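Local coordinates for protein glutathione S-transferase (Bombyx mori, PDB 3AY8) that probably conjugates glutathione to electrophilic compounds, as a homodimeric cytosolic glutathione transferase whose insect class has not been assigned, at residues S168-L171 with A172-W175. Numbering follows the deposited sequence.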
loop_
_atom_site.group_PDB
_atom_site.type_symbol
_atom_site.label_atom_id
_atom_site.label_comp_id
_atom_site.label_asym_id
_atom_site.label_seq_id
_atom_site.Cartn_x
_atom_site.Cartn_y
_atom_site.Cartn_z
ATOM N N SER A 168 -7.783 -12.871 -7.871
ATOM C CA SER A 168 -8.983 -13.270 -8.625
ATOM C C SER A 168 -9.268 -12.303 -9.781
ATOM O O SER A 168 -9.761 -12.717 -10.838
ATOM C CB SER A 168 -10.193 -13.428 -7.694
ATOM O OG SER A 168 -10.537 -12.205 -7.063
ATOM N N SER A 169 -8.921 -11.030 -9.593
ATOM C CA SER A 169 -9.067 -10.007 -10.624
ATOM C C SER A 169 -8.222 -10.294 -11.880
ATOM O O SER A 169 -8.754 -10.313 -12.997
ATOM C CB SER A 169 -8.701 -8.635 -10.054
ATOM O OG SER A 169 -9.440 -8.378 -8.871
ATOM N N ILE A 170 -6.916 -10.531 -11.701
ATOM C CA ILE A 170 -6.053 -10.782 -12.850
ATOM C C ILE A 170 -6.316 -12.183 -13.436
ATOM O O ILE A 170 -6.281 -12.359 -14.655
ATOM C CB ILE A 170 -4.542 -10.536 -12.534
ATOM C CG1 ILE A 170 -3.724 -10.344 -13.828
ATOM C CG2 ILE A 170 -3.960 -11.653 -11.635
ATOM C CD1 ILE A 170 -4.100 -9.092 -14.680
ATOM N N LEU A 171 -6.596 -13.162 -12.572
ATOM C CA LEU A 171 -6.917 -14.505 -13.041
ATOM C C LEU A 171 -8.177 -14.509 -13.924
ATOM O O LEU A 171 -8.253 -15.291 -14.868
ATOM C CB LEU A 171 -7.050 -15.510 -11.879
ATOM C CG LEU A 171 -5.757 -15.896 -11.147
ATOM C CD1 LEU A 171 -6.036 -16.795 -9.933
ATOM C CD2 LEU A 171 -4.742 -16.557 -12.091
ATOM N N ALA A 172 -9.140 -13.634 -13.632
ATOM C CA ALA A 172 -10.359 -13.538 -14.451
ATOM C C ALA A 172 -10.103 -12.851 -15.796
ATOM O O ALA A 172 -10.819 -13.101 -16.769
ATOM C CB ALA A 172 -11.481 -12.843 -13.694
ATOM N N VAL A 173 -9.094 -11.978 -15.836
ATOM C CA VAL A 173 -8.603 -11.419 -17.096
ATOM C C VAL A 173 -7.955 -12.542 -17.919
ATOM O O VAL A 173 -8.071 -12.573 -19.139
ATOM C CB VAL A 173 -7.590 -10.253 -16.873
ATOM C CG1 VAL A 173 -7.022 -9.756 -18.203
ATOM C CG2 VAL A 173 -8.257 -9.083 -16.147
ATOM N N GLY A 174 -7.312 -13.483 -17.234
ATOM C CA GLY A 174 -6.566 -14.543 -17.896
ATOM C C GLY A 174 -5.088 -14.299 -17.664
ATOM O O GLY A 174 -4.475 -13.425 -18.293
ATOM N N TRP A 175 -4.517 -15.047 -16.736
ATOM C CA TRP A 175 -3.093 -14.967 -16.473
ATOM C C TRP A 175 -2.589 -16.391 -16.321
ATOM O O TRP A 175 -3.263 -17.227 -15.714
ATOM C CB TRP A 175 -2.799 -14.149 -15.216
ATOM C CG TRP A 175 -1.438 -13.529 -15.250
ATOM C CD1 TRP A 175 -0.307 -14.001 -14.655
ATOM C CD2 TRP A 175 -1.059 -12.327 -15.940
ATOM N NE1 TRP A 175 0.755 -13.164 -14.922
ATOM C CE2 TRP A 175 0.322 -12.130 -15.709
ATOM C CE3 TRP A 175 -1.755 -11.394 -16.721
ATOM C CZ2 TRP A 175 1.027 -11.031 -16.236
ATOM C CZ3 TRP A 175 -1.059 -10.306 -17.251
ATOM C CH2 TRP A 175 0.319 -10.132 -17.002
HETATM O O HOH W 1 -6.284 -17.173 -15.484
#
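Leu171 O is gripped twice at the end of helix 158-173. A water donates to Leu171 O at 2.8 Å. The same water accepts from Trp175 N. Gly174 N adds a weak bond to the same oxygen, Leu171 O. The main bond of Gly174 N goes to Ile170 O, at 3.0 Å, with the donor tilted 18° from the carbonyl plane. Two residues earlier, Ala172 N bonds Ser168 O at 3.0 Å, from above the carbonyl plane. Val173 N makes a weak bond to Ser169 O.

Gly174 has positive phi (110°) and is the first residue to leave the helix. A CB there would be jammed against the carbonyl O of Val173. The chain then turns, and Trp175 comes back beside Ile170. The indole lies aslant to the isoleucine, with Ile170 CG1 3.7 Å from Trp175 CE3. Ile170 CD1 reaches the same six-membered ring, near CE3 and CZ3. Ile170 holds CG1 opposite its own N (chi1 -161°), which brings this longer branch to the indole. Leu171 CD2 touches Trp175 CB more loosely, at 4.4 Å.

The Trp175 side chain also packs on Leu134 and Leu138 of helix 128-147 and on Ile114 of helix 90-120. Val173 meets Phe206 and Val210 of helix 196-213. Replacing Trp175 with an alanine would probably strip Ile170 CG1 and CD1 of their indole cover and open a gap beside Leu134 and Leu138. The helix ends at a glycine with positive phi, a water bridges its last turn to the next residue, and a tryptophan packs back against neighbouring helices of the all-helical C-terminal domain of the GST fold.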